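Long-range contact in glucoamylase (Thermoanaerobacterium thermosaccharolyticum, PDB 1LF6), which probably hydrolyses terminal alpha-1,4-linked glucose from the non-reducing ends of glucan chains, releasing beta-D-glucose: residues T31-A43 and T642-W654. Sequence-based numbering, arbitrary orientation.
Sequences TWASAQKQGVGTA and TGLPTDSASPLNW
Two first torsions bring Ser34 and Asp647 together: OG of Ser34 and CG of Asp647 each stand opposite their own backbone N (chi1 172° and -153°). Ser34 OG donates to Asp647 OD1 over 2.9 Å, on the syn side of the carboxylate and 22° out of its plane. Ser34 OG also accepts a weak bond from Gln36 N. A second hydroxyl reaches across at Ser650, where OG sits between the backbone N and the carbonyl carbon; it donates to Ala35 O over 2.7 Å, in the carbonyl plane and on a lone pair. Ala35 CB meanwhile rests against backbone oxygens, 3.6 Å from Asp647 O. The amide of Gln36 comes obliquely up to the CB-CG edge of Pro645, NE2 lying 3.6 Å from CB of the proline. NE2 also donates to a water that in turn donates to Thr646 O and Ser648 O, while Gln36 OE1 accepts from Asn629. This loop-to-loop seam joins the N-terminal beta-sandwich domain, whose strand 39-42 edges a seven-stranded antiparallel sheet, to the (alpha/alpha) barrel of the GH15 catalytic domain. Asp647 links the seam to a probable substrate-binding residue: its side chain comes within about 3 Å, at nearest atoms, of that of Trp325. Replacing Asp647 by an alanine removes the carboxylate, and the Ser34 hydroxyl would probably lose its acceptor and be freer to turn. Farther along, Pro651, preceded by a cis peptide bond, brings CD to 3.7 Å from Val40 CG1, and Ile304 of helix 296-306 touches both side chains. Lys37 instead turns its ammonium back to Ser34 O (2.8 Å from NZ) and forms a salt bridge with Glu61.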
loop_
_atom_site.group_PDB
_atom_site.type_symbol
_atom_site.label_atom_id
_atom_site.label_comp_id
_atom_site.label_asym_id
_atom_site.label_seq_id
_atom_site.Cartn_x
_atom_site.Cartn_y
_atom_site.Cartn_z
ATOM N N THR A 31 -7.447 -17.189 5.276
ATOM C CA THR A 31 -6.278 -16.349 5.177
ATOM C C THR A 31 -6.556 -15.230 4.208
ATOM O O THR A 31 -7.418 -15.417 3.314
ATOM C CB THR A 31 -5.080 -17.224 4.732
ATOM O OG1 THR A 31 -3.834 -16.647 5.046
ATOM C CG2 THR A 31 -5.169 -17.758 3.339
ATOM N N TRP A 32 -5.772 -14.188 4.197
ATOM C CA TRP A 32 -6.002 -13.146 3.169
ATOM C C TRP A 32 -5.301 -13.550 1.895
ATOM O O TRP A 32 -4.545 -14.511 1.824
ATOM C CB TRP A 32 -5.542 -11.801 3.707
ATOM C CG TRP A 32 -6.394 -11.296 4.853
ATOM C CD1 TRP A 32 -6.034 -11.426 6.174
ATOM C CD2 TRP A 32 -7.697 -10.743 4.820
ATOM N NE1 TRP A 32 -7.034 -10.919 6.962
ATOM C CE2 TRP A 32 -8.065 -10.485 6.162
ATOM C CE3 TRP A 32 -8.575 -10.389 3.790
ATOM C CZ2 TRP A 32 -9.289 -9.922 6.494
ATOM C CZ3 TRP A 32 -9.783 -9.818 4.125
ATOM C CH2 TRP A 32 -10.127 -9.594 5.465
ATOM N N ALA A 33 -5.506 -12.741 0.865
ATOM C CA ALA A 33 -4.876 -12.958 -0.435
ATOM C C ALA A 33 -3.432 -12.462 -0.496
ATOM O O ALA A 33 -2.984 -11.689 0.350
ATOM C CB ALA A 33 -5.703 -12.274 -1.531
ATOM N N SER A 34 -2.711 -12.919 -1.515
ATOM C CA SER A 34 -1.328 -12.520 -1.718
ATOM C C SER A 34 -1.253 -10.994 -1.752
ATOM O O SER A 34 -2.102 -10.334 -2.363
ATOM C CB SER A 34 -0.805 -13.088 -3.037
ATOM O OG SER A 34 0.470 -12.560 -3.346
ATOM N N ALA A 35 -0.233 -10.442 -1.101
ATOM C CA ALA A 35 -0.047 -8.997 -1.042
ATOM C C ALA A 35 0.521 -8.400 -2.332
ATOM O O ALA A 35 0.567 -7.176 -2.484
ATOM C CB ALA A 35 0.845 -8.633 0.143
ATOM N N GLN A 36 0.969 -9.254 -3.249
ATOM C CA GLN A 36 1.491 -8.791 -4.536
ATOM C C GLN A 36 0.257 -8.500 -5.390
ATOM O O GLN A 36 -0.495 -9.409 -5.754
ATOM C CB GLN A 36 2.371 -9.876 -5.180
ATOM C CG GLN A 36 2.537 -9.771 -6.692
ATOM C CD GLN A 36 3.252 -8.501 -7.163
ATOM O OE1 GLN A 36 3.353 -8.263 -8.366
ATOM N NE2 GLN A 36 3.747 -7.687 -6.224
ATOM N N LYS A 37 0.047 -7.225 -5.697
ATOM C CA LYS A 37 -1.124 -6.829 -6.458
ATOM C C LYS A 37 -0.869 -6.458 -7.907
ATOM O O LYS A 37 0.108 -5.785 -8.230
ATOM C CB LYS A 37 -1.827 -5.659 -5.754
ATOM C CG LYS A 37 -2.175 -5.923 -4.298
ATOM C CD LYS A 37 -3.063 -7.147 -4.146
ATOM C CE LYS A 37 -3.482 -7.337 -2.699
ATOM N NZ LYS A 37 -4.272 -8.592 -2.500
ATOM N N GLN A 38 -1.774 -6.901 -8.774
ATOM C CA GLN A 38 -1.704 -6.606 -10.204
ATOM C C GLN A 38 -2.300 -5.230 -10.425
ATOM O O GLN A 38 -2.032 -4.578 -11.434
ATOM C CB GLN A 38 -2.514 -7.631 -11.001
ATOM C CG GLN A 38 -1.860 -8.987 -11.141
ATOM C CD GLN A 38 -2.782 -9.984 -11.802
ATOM O OE1 GLN A 38 -3.826 -10.329 -11.254
ATOM N NE2 GLN A 38 -2.409 -10.448 -12.988
ATOM N N GLY A 39 -3.116 -4.795 -9.471
ATOM C CA GLY A 39 -3.736 -3.489 -9.580
ATOM C C GLY A 39 -4.563 -3.119 -8.369
ATOM O O GLY A 39 -4.925 -3.978 -7.561
ATOM N N VAL A 40 -4.843 -1.829 -8.239
ATOM C CA VAL A 40 -5.651 -1.312 -7.149
ATOM C C VAL A 40 -6.480 -0.177 -7.731
ATOM O O VAL A 40 -6.045 0.489 -8.669
ATOM C CB VAL A 40 -4.785 -0.779 -5.979
ATOM C CG1 VAL A 40 -3.900 -1.894 -5.442
ATOM C CG2 VAL A 40 -3.940 0.409 -6.441
ATOM N N GLY A 41 -7.677 0.040 -7.196
ATOM C CA GLY A 41 -8.497 1.111 -7.730
ATOM C C GLY A 41 -9.663 1.550 -6.873
ATOM O O GLY A 41 -10.015 0.916 -5.884
ATOM N N THR A 42 -10.262 2.659 -7.281
ATOM C CA THR A 42 -11.404 3.235 -6.598
ATOM C C THR A 42 -11.829 4.416 -7.459
ATOM O O THR A 42 -11.030 4.931 -8.247
ATOM C CB THR A 42 -11.020 3.733 -5.184
ATOM O OG1 THR A 42 -12.201 4.107 -4.466
ATOM C CG2 THR A 42 -10.082 4.926 -5.271
ATOM N N ALA A 43 -13.082 4.835 -7.336
ATOM C CA ALA A 43 -13.550 5.969 -8.118
ATOM C C ALA A 43 -12.823 7.196 -7.593
ATOM O O ALA A 43 -12.541 7.294 -6.397
ATOM C CB ALA A 43 -15.061 6.140 -7.959
ATOM N N THR A 642 16.428 -12.374 -8.908
ATOM C CA THR A 642 15.641 -12.011 -10.087
ATOM C C THR A 642 15.155 -10.568 -10.110
ATOM O O THR A 642 14.728 -10.071 -11.147
ATOM C CB THR A 642 14.399 -12.890 -10.205
ATOM O OG1 THR A 642 13.534 -12.609 -9.097
ATOM C CG2 THR A 642 14.781 -14.369 -10.201
ATOM N N GLY A 643 15.194 -9.903 -8.962
ATOM C CA GLY A 643 14.723 -8.535 -8.906
ATOM C C GLY A 643 13.210 -8.506 -8.963
ATOM O O GLY A 643 12.614 -7.438 -9.092
ATOM N N LEU A 644 12.585 -9.680 -8.874
ATOM C CA LEU A 644 11.127 -9.789 -8.906
ATOM C C LEU A 644 10.574 -9.560 -7.499
ATOM O O LEU A 644 11.283 -9.761 -6.507
ATOM C CB LEU A 644 10.703 -11.173 -9.430
ATOM C CG LEU A 644 10.990 -11.433 -10.919
ATOM C CD1 LEU A 644 10.680 -12.882 -11.266
ATOM C CD2 LEU A 644 10.158 -10.476 -11.782
ATOM N N PRO A 645 9.300 -9.136 -7.392
ATOM C CA PRO A 645 8.664 -8.872 -6.093
ATOM C C PRO A 645 8.589 -10.085 -5.170
ATOM O O PRO A 645 8.421 -11.218 -5.628
ATOM C CB PRO A 645 7.257 -8.389 -6.473
ATOM C CG PRO A 645 7.391 -7.932 -7.908
ATOM C CD PRO A 645 8.338 -8.946 -8.492
ATOM N N THR A 646 8.728 -9.847 -3.869
ATOM C CA THR A 646 8.596 -10.928 -2.896
ATOM C C THR A 646 7.120 -10.831 -2.528
ATOM O O THR A 646 6.363 -10.174 -3.243
ATOM C CB THR A 646 9.464 -10.690 -1.640
ATOM O OG1 THR A 646 8.997 -9.531 -0.936
ATOM C CG2 THR A 646 10.925 -10.495 -2.035
ATOM N N ASP A 647 6.690 -11.469 -1.446
ATOM C CA ASP A 647 5.286 -11.357 -1.084
ATOM C C ASP A 647 5.075 -10.208 -0.100
ATOM O O ASP A 647 4.099 -10.178 0.649
ATOM C CB ASP A 647 4.755 -12.655 -0.477
ATOM C CG ASP A 647 3.258 -12.811 -0.696
ATOM O OD1 ASP A 647 2.866 -13.162 -1.834
ATOM O OD2 ASP A 647 2.472 -12.555 0.249
ATOM N N SER A 648 6.008 -9.266 -0.113
ATOM C CA SER A 648 5.943 -8.109 0.761
ATOM C C SER A 648 4.802 -7.205 0.307
ATOM O O SER A 648 4.182 -7.439 -0.736
ATOM C CB SER A 648 7.265 -7.345 0.705
ATOM O OG SER A 648 7.559 -6.975 -0.632
ATOM N N ALA A 649 4.528 -6.175 1.096
ATOM C CA ALA A 649 3.466 -5.241 0.773
ATOM C C ALA A 649 3.645 -4.636 -0.623
ATOM O O ALA A 649 4.765 -4.410 -1.085
ATOM C CB ALA A 649 3.423 -4.123 1.822
ATOM N N SER A 650 2.521 -4.402 -1.289
ATOM C CA SER A 650 2.498 -3.775 -2.607
ATOM C C SER A 650 1.043 -3.418 -2.907
ATOM O O SER A 650 0.130 -4.191 -2.632
ATOM C CB SER A 650 3.029 -4.713 -3.684
ATOM O OG SER A 650 2.007 -5.580 -4.129
ATOM N N PRO A 651 0.809 -2.216 -3.443
ATOM C CA PRO A 651 1.839 -1.208 -3.727
ATOM C C PRO A 651 2.352 -0.523 -2.462
ATOM O O PRO A 651 1.568 -0.235 -1.556
ATOM C CB PRO A 651 1.110 -0.226 -4.655
ATOM C CG PRO A 651 -0.326 -0.339 -4.220
ATOM C CD PRO A 651 -0.489 -1.834 -4.022
ATOM N N LEU A 652 3.662 -0.280 -2.382
ATOM C CA LEU A 652 4.215 0.431 -1.226
ATOM C C LEU A 652 4.136 1.893 -1.641
ATOM O O LEU A 652 4.926 2.362 -2.463
ATOM C CB LEU A 652 5.675 0.037 -0.947
ATOM C CG LEU A 652 6.288 0.683 0.304
ATOM C CD1 LEU A 652 5.558 0.185 1.547
ATOM C CD2 LEU A 652 7.762 0.352 0.415
ATOM N N ASN A 653 3.164 2.602 -1.083
ATOM C CA ASN A 653 2.936 3.998 -1.430
ATOM C C ASN A 653 4.155 4.903 -1.328
ATOM O O ASN A 653 4.359 5.770 -2.177
ATOM C CB ASN A 653 1.770 4.546 -0.604
ATOM C CG ASN A 653 0.452 3.864 -0.951
ATOM O OD1 ASN A 653 0.286 3.345 -2.062
ATOM N ND2 ASN A 653 -0.491 3.870 -0.019
ATOM N N TRP A 654 4.968 4.697 -0.302
ATOM C CA TRP A 654 6.177 5.485 -0.118
ATOM C C TRP A 654 7.137 5.274 -1.300
ATOM O O TRP A 654 7.788 6.225 -1.765
ATOM C CB TRP A 654 6.827 5.082 1.211
ATOM C CG TRP A 654 8.075 5.817 1.588
ATOM C CD1 TRP A 654 8.672 6.848 0.916
ATOM C CD2 TRP A 654 8.907 5.537 2.716
ATOM N NE1 TRP A 654 9.832 7.224 1.558
ATOM C CE2 TRP A 654 9.998 6.434 2.665
ATOM C CE3 TRP A 654 8.838 4.612 3.768
ATOM C CZ2 TRP A 654 11.012 6.429 3.628
ATOM C CZ3 TRP A 654 9.843 4.606 4.720
ATOM C CH2 TRP A 654 10.917 5.511 4.644
HETATM O O HOH W 1 4.711 -8.006 -3.457
#